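Local coordinates for Cgl0159-like domain-containing protein (Corynebacterium glutamicum, PDB 3FOK) that is of unknown function but folds as a TIM barrel and packs into an assembly of five subunits, at residues Y70-L73 and E74-I78; N214-S217 and Y218-M221; P22-V25 and A26-F29; S135-D139 and R140-F144. All coordinates share one frame; numbering follows the deposited sequence.

Contact 1 of 4, residues Y70-L73 and E74-I78; sequences YELL and ERMAI
Leu72 and Met76, one turn apart on helix 69-81, give the apolar part of this contact. Leu72 CD2 lies 4.3 Å from Met76 CG. Met76 is a selenomethionine. Its chain bends at both chi2 (-60°) and chi3 (82°), which leads the selenium end away from 70-73. Both side chains are buried, and both also touch the loop that holds Leu277 and Tyr278. Leu73 packs on Thr237 of a second subunit.

Backbone bonds of the i to i+4 kind run along the turn. Glu74 N donates to Tyr70 O over 3.1 Å. Met76 N reaches Leu72 O at 2.9 Å. Ala77 N reaches Leu73 O at 2.8 Å, with an N-H...O angle of 158°. The Arg75 N bond to Glu71 O completes the set, but the position of that oxygen is less sure.

Polar and charged side chains make up the third kind. Glu71 OE1 and Arg75 NH1 are 4.6 Å apart, too far for a salt bridge but of opposite sign. The carboxylate of Glu74 turns away from 70-73, and its OE2 is bonded by Ile6 N. Tyr70 also leads outward. Its OH bonds to Arg15 and its ring packs edge-to-face with Phe11.

The helix therefore has an amphipathic character. Its buried side faces helix 92-100 and the 277-278 loop. The polar ends of Tyr70 and Glu74 bond to the N-terminal part of the chain, at Arg15 and Ile6. At their separation, Glu71 and Arg75 would probably attract each other only weakly.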
loop_
_atom_site.group_PDB
_atom_site.type_symbol
_atom_site.label_atom_id
_atom_site.label_comp_id
_atom_site.label_asym_id
_atom_site.label_seq_id
_atom_site.Cartn_x
_atom_site.Cartn_y
_atom_site.Cartn_z
ATOM N N TYR A 70 -35.776 10.190 -8.202
ATOM C CA TYR A 70 -37.031 9.608 -8.667
ATOM C C TYR A 70 -37.303 9.976 -10.120
ATOM O O TYR A 70 -37.772 9.145 -10.896
ATOM C CB TYR A 70 -38.182 10.055 -7.773
ATOM C CG TYR A 70 -38.137 9.415 -6.405
ATOM C CD1 TYR A 70 -38.645 8.132 -6.198
ATOM C CD2 TYR A 70 -37.541 10.071 -5.328
ATOM C CE1 TYR A 70 -38.558 7.520 -4.947
ATOM C CE2 TYR A 70 -37.448 9.469 -4.082
ATOM C CZ TYR A 70 -37.955 8.196 -3.897
ATOM O OH TYR A 70 -37.855 7.600 -2.662
ATOM N N GLU A 71 -37.000 11.214 -10.496
ATOM C CA GLU A 71 -37.211 11.636 -11.876
ATOM C C GLU A 71 -36.154 10.993 -12.760
ATOM O O GLU A 71 -36.421 10.650 -13.906
ATOM C CB GLU A 71 -37.117 13.156 -12.018
ATOM C CG GLU A 71 -38.049 13.941 -11.127
ATOM C CD GLU A 71 -38.157 15.395 -11.550
ATOM O OE1 GLU A 71 -37.173 15.926 -12.110
ATOM O OE2 GLU A 71 -39.221 16.007 -11.310
ATOM N N LEU A 72 -34.949 10.835 -12.222
ATOM C CA LEU A 72 -33.865 10.222 -12.976
ATOM C C LEU A 72 -34.307 8.817 -13.361
ATOM O O LEU A 72 -34.168 8.406 -14.510
ATOM C CB LEU A 72 -32.593 10.143 -12.128
ATOM C CG LEU A 72 -31.242 10.064 -12.855
ATOM C CD1 LEU A 72 -30.185 9.569 -11.880
ATOM C CD2 LEU A 72 -31.319 9.127 -14.050
ATOM N N LEU A 73 -34.852 8.087 -12.392
ATOM C CA LEU A 73 -35.319 6.730 -12.635
ATOM C C LEU A 73 -36.462 6.702 -13.649
ATOM O O LEU A 73 -36.511 5.817 -14.502
ATOM C CB LEU A 73 -35.753 6.075 -11.317
ATOM C CG LEU A 73 -34.619 5.755 -10.329
ATOM C CD1 LEU A 73 -35.194 5.241 -9.016
ATOM C CD2 LEU A 73 -33.687 4.725 -10.941
ATOM N N GLU A 74 -37.371 7.670 -13.564
ATOM C CA GLU A 74 -38.493 7.736 -14.498
ATOM C C GLU A 74 -37.968 7.949 -15.912
ATOM O O GLU A 74 -38.340 7.236 -16.845
ATOM C CB GLU A 74 -39.435 8.890 -14.139
ATOM C CG GLU A 74 -40.865 8.471 -13.803
ATOM C CD GLU A 74 -41.527 7.655 -14.904
ATOM O OE1 GLU A 74 -41.672 8.164 -16.037
ATOM O OE2 GLU A 74 -41.908 6.499 -14.629
ATOM N N ARG A 75 -37.099 8.941 -16.066
ATOM C CA ARG A 75 -36.524 9.252 -17.365
ATOM C C ARG A 75 -35.785 8.032 -17.910
ATOM O O ARG A 75 -35.766 7.794 -19.113
ATOM C CB ARG A 75 -35.587 10.454 -17.236
ATOM C CG ARG A 75 -36.245 11.637 -16.529
ATOM C CD ARG A 75 -35.281 12.784 -16.295
ATOM N NE ARG A 75 -35.227 13.694 -17.431
ATOM C CZ ARG A 75 -35.995 14.770 -17.567
ATOM N NH1 ARG A 75 -36.880 15.084 -16.633
ATOM N NH2 ARG A 75 -35.881 15.531 -18.647
HETATM N N MSE A 76 -35.192 7.254 -17.009
HETATM C CA MSE A 76 -34.470 6.046 -17.394
HETATM C C MSE A 76 -35.465 4.982 -17.848
HETATM O O MSE A 76 -35.272 4.334 -18.877
HETATM C CB MSE A 76 -33.648 5.510 -16.213
HETATM C CG MSE A 76 -32.137 5.568 -16.413
HETATM SE SE MSE A 76 -31.528 4.553 -17.943
HETATM C CE MSE A 76 -31.893 5.862 -19.300
ATOM N N ALA A 77 -36.531 4.811 -17.069
ATOM C CA ALA A 77 -37.564 3.831 -17.380
ATOM C C ALA A 77 -38.138 4.098 -18.766
ATOM O O ALA A 77 -38.389 3.166 -19.533
ATOM C CB ALA A 77 -38.667 3.890 -16.339
ATOM N N ILE A 78 -38.344 5.373 -19.082
ATOM C CA ILE A 78 -38.881 5.755 -20.381
ATOM C C ILE A 78 -37.915 5.324 -21.478
ATOM O O ILE A 78 -38.307 4.657 -22.437
ATOM C CB ILE A 78 -39.095 7.283 -20.468
ATOM C CG1 ILE A 78 -40.224 7.701 -19.522
ATOM C CG2 ILE A 78 -39.415 7.688 -21.901
ATOM C CD1 ILE A 78 -40.461 9.196 -19.473
#

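Contact 2 of 4, residues N214-S217 and Y218-M221; sequences NDSS and YTWM
Two first torsions set Ser217 against Tyr218. Ser217 OG stands between its backbone N and carbonyl carbon (chi1 66°). Tyr218 CG lies beside its own N (chi1 -83°). Ser217 OG thereby comes 3.3 Å from Tyr218 CD1, meeting the ring obliquely. The same hydroxyl donates to Asp215 OD1 at 2.8 Å, on the syn side and 26° out of the carboxylate plane. Ser217 N adds a weak bond to Asp215 OD1, in the manner of an Asx turn. Asp215 OD2 forms a salt bridge with Arg140 of a third subunit, so both carboxylate oxygens are engaged.

A water spans the turn. It donates to Asp215 O and accepts from Tyr218 N, each over 2.7 Å. One residue on, Thr219 CG2 lies 3.2 Å from Ser216 OG, whose hydrogen-bond partner is Ala210 O at the end of the preceding helix.

Ser217 and Tyr218 also pack on Val25 and Thr23 of the third subunit, so the turn lies at an interface. It is an alpha-to-beta connection of a TIM barrel, leading from helix 199-210 into parallel strand 219-224, on the face where the barrel strands begin.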
loop_
_atom_site.group_PDB
_atom_site.type_symbol
_atom_site.label_atom_id
_atom_site.label_comp_id
_atom_site.label_asym_id
_atom_site.label_seq_id
_atom_site.Cartn_x
_atom_site.Cartn_y
_atom_site.Cartn_z
ATOM N N ASN A 214 -3.176 -6.513 -18.990
ATOM C CA ASN A 214 -2.255 -7.565 -19.400
ATOM C C ASN A 214 -2.884 -8.463 -20.454
ATOM O O ASN A 214 -2.323 -9.487 -20.839
ATOM C CB ASN A 214 -1.836 -8.402 -18.187
ATOM C CG ASN A 214 -2.996 -9.162 -17.565
ATOM O OD1 ASN A 214 -2.815 -9.903 -16.600
ATOM N ND2 ASN A 214 -4.187 -8.990 -18.116
ATOM N N ASP A 215 -4.058 -8.056 -20.914
ATOM C CA ASP A 215 -4.814 -8.780 -21.924
ATOM C C ASP A 215 -5.844 -7.775 -22.426
ATOM O O ASP A 215 -6.764 -7.415 -21.698
ATOM C CB ASP A 215 -5.529 -9.970 -21.280
ATOM C CG ASP A 215 -6.351 -10.779 -22.274
ATOM O OD1 ASP A 215 -6.621 -10.274 -23.385
ATOM O OD2 ASP A 215 -6.732 -11.921 -21.937
ATOM N N SER A 216 -5.690 -7.297 -23.651
ATOM C CA SER A 216 -6.656 -6.345 -24.174
ATOM C C SER A 216 -7.500 -6.957 -25.275
ATOM O O SER A 216 -7.560 -6.437 -26.384
ATOM C CB SER A 216 -5.946 -5.083 -24.677
ATOM O OG SER A 216 -6.316 -3.944 -23.891
ATOM N N SER A 217 -8.145 -8.074 -24.956
ATOM C CA SER A 217 -8.989 -8.767 -25.916
ATOM C C SER A 217 -10.461 -8.587 -25.566
ATOM O O SER A 217 -11.338 -9.047 -26.289
ATOM C CB SER A 217 -8.645 -10.259 -25.956
ATOM O OG SER A 217 -8.954 -10.900 -24.728
ATOM N N TYR A 218 -10.724 -7.917 -24.452
ATOM C CA TYR A 218 -12.090 -7.671 -24.018
ATOM C C TYR A 218 -12.339 -6.194 -23.794
ATOM O O TYR A 218 -13.353 -5.815 -23.206
ATOM C CB TYR A 218 -12.395 -8.417 -22.717
ATOM C CG TYR A 218 -12.781 -9.851 -22.933
ATOM C CD1 TYR A 218 -11.811 -10.833 -23.111
ATOM C CD2 TYR A 218 -14.125 -10.217 -23.033
ATOM C CE1 TYR A 218 -12.166 -12.152 -23.389
ATOM C CE2 TYR A 218 -14.495 -11.527 -23.311
ATOM C CZ TYR A 218 -13.508 -12.489 -23.492
ATOM O OH TYR A 218 -13.865 -13.780 -23.795
ATOM N N THR A 219 -11.431 -5.348 -24.264
ATOM C CA THR A 219 -11.611 -3.927 -24.037
ATOM C C THR A 219 -12.201 -3.161 -25.214
ATOM O O THR A 219 -11.814 -3.346 -26.364
ATOM C CB THR A 219 -10.286 -3.262 -23.583
ATOM O OG1 THR A 219 -9.658 -2.622 -24.696
ATOM C CG2 THR A 219 -9.339 -4.306 -23.006
ATOM N N TRP A 220 -13.165 -2.308 -24.886
ATOM C CA TRP A 220 -13.862 -1.462 -25.842
ATOM C C TRP A 220 -13.465 -0.022 -25.559
ATOM O O TRP A 220 -12.884 0.283 -24.521
ATOM C CB TRP A 220 -15.378 -1.584 -25.662
ATOM C CG TRP A 220 -15.972 -2.873 -26.118
ATOM C CD1 TRP A 220 -15.578 -4.129 -25.767
ATOM C CD2 TRP A 220 -17.093 -3.034 -26.993
ATOM N NE1 TRP A 220 -16.384 -5.067 -26.367
ATOM C CE2 TRP A 220 -17.325 -4.422 -27.127
ATOM C CE3 TRP A 220 -17.930 -2.139 -27.676
ATOM C CZ2 TRP A 220 -18.355 -4.939 -27.918
ATOM C CZ3 TRP A 220 -18.959 -2.651 -28.464
ATOM C CH2 TRP A 220 -19.160 -4.040 -28.577
HETATM N N MSE A 221 -13.795 0.864 -26.485
HETATM C CA MSE A 221 -13.499 2.277 -26.334
HETATM C C MSE A 221 -14.811 3.044 -26.343
HETATM O O MSE A 221 -15.742 2.704 -27.073
HETATM C CB MSE A 221 -12.619 2.776 -27.487
HETATM C CG MSE A 221 -11.207 2.219 -27.516
HETATM SE SE MSE A 221 -10.037 3.006 -26.189
HETATM C CE MSE A 221 -9.872 1.516 -24.986
HETATM O O HOH W 1 -9.388 -7.213 -22.173
#

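Contact 3 of 4, residues P22-V25 and A26-F29; sequences PTMV and AERF
Met24 and Glu27 lie side by side, their side chains pointing the same way from helix 23-30. The selenium end of Met24, a selenomethionine, runs along the carboxylate of Glu27. Met24 CE is 3.6 Å from Glu27 OE1, and Met24 SE is 3.8 Å from the same oxygen. The two chains reach this position differently. Glu27 sets CG opposite its backbone N (chi1 -160°) and then extends. Met24 places CG beside its N and bends twice, which folds its end back toward Glu27. The side chains meet by van der Waals contact.

Arg28 goes another way. Its CB passes 3.3 Å from Met24 O, and the chain runs out straight as far as NE. Phe29 sends its ring off the side of the helix opposite Met24 and Glu27, with CB 3.3 Å from Val25 O.

The backbone beneath is regular. Arg28 N donates to Met24 O at 2.8 Å, and Glu27 N donates to Thr23 O at 3.1 Å. At the first turn a water takes the place of a direct bond: it donates to Pro22 O at 2.7 Å and accepts from Ala26 N at 3.1 Å.

Met24 and Arg28 rest on Met17 of helix 8-20. Val25 and Phe29 face helices 92-100 and 134-140. Thr23 and Val25 pack on Tyr218 and Ser217 of a second subunit.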
loop_
_atom_site.group_PDB
_atom_site.type_symbol
_atom_site.label_atom_id
_atom_site.label_comp_id
_atom_site.label_asym_id
_atom_site.label_seq_id
_atom_site.Cartn_x
_atom_site.Cartn_y
_atom_site.Cartn_z
ATOM N N PRO A 22 -34.054 -6.465 1.799
ATOM C CA PRO A 22 -32.864 -6.164 0.997
ATOM C C PRO A 22 -32.362 -7.322 0.141
ATOM O O PRO A 22 -31.782 -7.108 -0.922
ATOM C CB PRO A 22 -31.844 -5.728 2.048
ATOM C CG PRO A 22 -32.222 -6.557 3.231
ATOM C CD PRO A 22 -33.730 -6.427 3.237
ATOM N N THR A 23 -32.578 -8.546 0.604
ATOM C CA THR A 23 -32.137 -9.721 -0.135
ATOM C C THR A 23 -32.826 -9.837 -1.486
ATOM O O THR A 23 -32.293 -10.448 -2.412
ATOM C CB THR A 23 -32.405 -11.011 0.655
ATOM O OG1 THR A 23 -33.772 -11.034 1.083
ATOM C CG2 THR A 23 -31.490 -11.095 1.863
HETATM N N MSE A 24 -34.008 -9.243 -1.600
HETATM C CA MSE A 24 -34.754 -9.300 -2.846
HETATM C C MSE A 24 -34.107 -8.513 -3.976
HETATM O O MSE A 24 -34.338 -8.811 -5.149
HETATM C CB MSE A 24 -36.194 -8.830 -2.629
HETATM C CG MSE A 24 -37.015 -9.772 -1.756
HETATM SE SE MSE A 24 -36.768 -11.645 -2.221
HETATM C CE MSE A 24 -35.876 -12.247 -0.607
ATOM N N VAL A 25 -33.298 -7.512 -3.640
ATOM C CA VAL A 25 -32.634 -6.743 -4.684
ATOM C C VAL A 25 -31.761 -7.697 -5.497
ATOM O O VAL A 25 -31.890 -7.787 -6.714
ATOM C CB VAL A 25 -31.749 -5.623 -4.097
ATOM C CG1 VAL A 25 -31.068 -4.855 -5.221
ATOM C CG2 VAL A 25 -32.595 -4.687 -3.253
ATOM N N ALA A 26 -30.887 -8.423 -4.810
ATOM C CA ALA A 26 -29.998 -9.370 -5.470
ATOM C C ALA A 26 -30.776 -10.503 -6.133
ATOM O O ALA A 26 -30.426 -10.947 -7.228
ATOM C CB ALA A 26 -29.004 -9.941 -4.466
ATOM N N GLU A 27 -31.833 -10.967 -5.474
ATOM C CA GLU A 27 -32.637 -12.055 -6.013
ATOM C C GLU A 27 -33.306 -11.656 -7.326
ATOM O O GLU A 27 -33.235 -12.391 -8.309
ATOM C CB GLU A 27 -33.686 -12.496 -4.990
ATOM C CG GLU A 27 -34.238 -13.893 -5.246
ATOM C CD GLU A 27 -34.932 -14.487 -4.028
ATOM O OE1 GLU A 27 -34.324 -14.476 -2.934
ATOM O OE2 GLU A 27 -36.077 -14.975 -4.164
ATOM N N ARG A 28 -33.951 -10.495 -7.348
ATOM C CA ARG A 28 -34.607 -10.025 -8.562
ATOM C C ARG A 28 -33.580 -9.764 -9.648
ATOM O O ARG A 28 -33.862 -9.900 -10.837
ATOM C CB ARG A 28 -35.397 -8.746 -8.282
ATOM C CG ARG A 28 -36.807 -8.991 -7.772
ATOM C CD ARG A 28 -37.405 -7.734 -7.168
ATOM N NE ARG A 28 -38.822 -7.901 -6.870
ATOM C CZ ARG A 28 -39.785 -7.861 -7.787
ATOM N NH1 ARG A 28 -39.479 -7.654 -9.065
ATOM N NH2 ARG A 28 -41.054 -8.032 -7.429
ATOM N N PHE A 29 -32.378 -9.398 -9.228
ATOM C CA PHE A 29 -31.303 -9.112 -10.164
ATOM C C PHE A 29 -30.877 -10.380 -10.898
ATOM O O PHE A 29 -30.656 -10.363 -12.106
ATOM C CB PHE A 29 -30.101 -8.532 -9.412
ATOM C CG PHE A 29 -29.225 -7.652 -10.250
ATOM C CD1 PHE A 29 -28.764 -8.077 -11.489
ATOM C CD2 PHE A 29 -28.854 -6.393 -9.793
ATOM C CE1 PHE A 29 -27.944 -7.262 -12.266
ATOM C CE2 PHE A 29 -28.035 -5.568 -10.561
ATOM C CZ PHE A 29 -27.579 -6.004 -11.800
HETATM O O HOH W 2 -29.550 -8.082 -1.991
#

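Contact 4 of 4, residues S135-D139 and R140-F144; sequences SSMVD and RGVDF
Met137 and Val142 flank a Schellman-like C-cap that ends helix 134-140. Gly141 is the first residue to leave the helical range, and its phi is positive (97°). The mark of the motif is the bond from Val142 N back to Met137 O, at 3.0 Å across five residues.

Met137 O takes two donors. Gly141 N also reaches it, at 2.7 Å, and the two N-H groups arrive from opposite faces of the carbonyl plane. One residue earlier, Arg140 N donates to Ser136 O at 2.9 Å, so the amides of Arg140, Gly141 and Val142 are all satisfied by the last turn of the helix. Gly141 O accepts from Arg32.

The side-chain groups look outward for partners. Arg140 leads its guanidinium away from 135-139. NH1 makes a salt bridge to Asp215 of a second subunit, and NH2 has a long, weak ion pair with Asp96. Asp139 OD2 is 4.6 Å from Arg140 NH1, beyond a salt bridge, while its OD1 has a long, weak ion pair with Lys30. Asp143 OD1 is held by Arg32 and by Val109 N. The bond to Val109 ties the link after the helix to strand 108-112, which lies beside strand 144-151 in the barrel.

The Met137 and Val142 side chains cross at about a right angle. Their shortest approach in the model is doubtful, but the other branch of the valine, Val142 CG1, lies 4.0 Å from Met137 CA.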
loop_
_atom_site.group_PDB
_atom_site.type_symbol
_atom_site.label_atom_id
_atom_site.label_comp_id
_atom_site.label_asym_id
_atom_site.label_seq_id
_atom_site.Cartn_x
_atom_site.Cartn_y
_atom_site.Cartn_z
ATOM N N SER A 135 -15.605 -8.660 -9.442
ATOM C CA SER A 135 -16.189 -9.668 -8.570
ATOM C C SER A 135 -17.707 -9.541 -8.446
ATOM O O SER A 135 -18.438 -10.504 -8.676
ATOM C CB SER A 135 -15.559 -9.580 -7.179
ATOM O OG SER A 135 -16.316 -10.320 -6.230
ATOM N N SER A 136 -18.181 -8.352 -8.087
ATOM C CA SER A 136 -19.614 -8.135 -7.917
ATOM C C SER A 136 -20.381 -8.164 -9.235
ATOM O O SER A 136 -21.553 -8.535 -9.265
ATOM C CB SER A 136 -19.877 -6.802 -7.211
ATOM O OG SER A 136 -19.622 -5.707 -8.072
HETATM N N MSE A 137 -19.729 -7.769 -10.323
HETATM C CA MSE A 137 -20.390 -7.770 -11.619
HETATM C C MSE A 137 -20.598 -9.205 -12.086
HETATM O O MSE A 137 -21.678 -9.564 -12.556
HETATM C CB MSE A 137 -19.561 -6.991 -12.633
HETATM C CG MSE A 137 -19.397 -5.528 -12.275
HETATM SE SE MSE A 137 -18.722 -4.447 -13.733
HETATM C CE MSE A 137 -20.368 -3.665 -14.262
ATOM N N VAL A 138 -19.563 -10.027 -11.951
ATOM C CA VAL A 138 -19.664 -11.422 -12.342
ATOM C C VAL A 138 -20.758 -12.098 -11.517
ATOM O O VAL A 138 -21.604 -12.808 -12.057
ATOM C CB VAL A 138 -18.327 -12.164 -12.121
ATOM C CG1 VAL A 138 -18.530 -13.665 -12.267
ATOM C CG2 VAL A 138 -17.299 -11.678 -13.120
ATOM N N ASP A 139 -20.736 -11.866 -10.210
ATOM C CA ASP A 139 -21.721 -12.451 -9.308
ATOM C C ASP A 139 -23.152 -12.010 -9.601
ATOM O O ASP A 139 -24.082 -12.813 -9.566
ATOM C CB ASP A 139 -21.393 -12.085 -7.862
ATOM C CG ASP A 139 -22.513 -12.455 -6.902
ATOM O OD1 ASP A 139 -22.738 -13.667 -6.681
ATOM O OD2 ASP A 139 -23.179 -11.533 -6.379
ATOM N N ARG A 140 -23.318 -10.728 -9.894
ATOM C CA ARG A 140 -24.634 -10.158 -10.155
ATOM C C ARG A 140 -25.141 -10.430 -11.564
ATOM O O ARG A 140 -26.351 -10.468 -11.803
ATOM C CB ARG A 140 -24.590 -8.652 -9.928
ATOM C CG ARG A 140 -25.849 -8.086 -9.344
ATOM C CD ARG A 140 -25.985 -8.466 -7.892
ATOM N NE ARG A 140 -26.612 -7.382 -7.146
ATOM C CZ ARG A 140 -26.619 -7.290 -5.821
ATOM N NH1 ARG A 140 -26.032 -8.226 -5.080
ATOM N NH2 ARG A 140 -27.198 -6.243 -5.239
ATOM N N GLY A 141 -24.214 -10.598 -12.499
ATOM C CA GLY A 141 -24.605 -10.857 -13.866
ATOM C C GLY A 141 -24.612 -9.628 -14.752
ATOM O O GLY A 141 -25.262 -9.639 -15.797
ATOM N N VAL A 142 -23.919 -8.561 -14.359
ATOM C CA VAL A 142 -23.900 -7.387 -15.223
ATOM C C VAL A 142 -23.123 -7.856 -16.451
ATOM O O VAL A 142 -22.228 -8.693 -16.348
ATOM C CB VAL A 142 -23.190 -6.168 -14.580
ATOM C CG1 VAL A 142 -23.601 -6.024 -13.125
ATOM C CG2 VAL A 142 -21.706 -6.298 -14.739
ATOM N N ASP A 143 -23.458 -7.306 -17.607
ATOM C CA ASP A 143 -22.837 -7.724 -18.855
ATOM C C ASP A 143 -21.606 -6.968 -19.321
ATOM O O ASP A 143 -20.829 -7.483 -20.126
ATOM C CB ASP A 143 -23.871 -7.651 -19.984
ATOM C CG ASP A 143 -25.239 -8.161 -19.563
ATOM O OD1 ASP A 143 -25.992 -7.407 -18.902
ATOM O OD2 ASP A 143 -25.558 -9.324 -19.892
ATOM N N PHE A 144 -21.415 -5.763 -18.806
ATOM C CA PHE A 144 -20.330 -4.912 -19.271
ATOM C C PHE A 144 -19.743 -4.065 -18.142
ATOM O O PHE A 144 -20.464 -3.669 -17.224
ATOM C CB PHE A 144 -20.932 -3.981 -20.317
ATOM C CG PHE A 144 -20.141 -3.848 -21.578
ATOM C CD1 PHE A 144 -18.833 -3.379 -21.561
ATOM C CD2 PHE A 144 -20.757 -4.084 -22.806
ATOM C CE1 PHE A 144 -18.151 -3.137 -22.753
ATOM C CE2 PHE A 144 -20.087 -3.846 -23.998
ATOM C CZ PHE A 144 -18.782 -3.369 -23.973
#

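How the contacts relate
From the N terminus the order is contact 3, contact 1, contact 4, contact 2. Each is local and spans a continuous run, so none closes a long loop. They follow in series, and none nests or crosses. Contact 3 lies on a helix ahead of the first barrel strand. Contact 1 lies on the helix between strands 44-48 and 87-90. Contacts 4 and 2 each lead into a barrel strand, and they touch where Phe144 meets Trp220. Contacts 3 and 4 meet around Arg140, with Ala26 and Phe29 packed on it. Contact 1 touches none of the others. Between subunits, Arg140 of contact 4 pairs with Asp215 of contact 2 in a neighbouring copy.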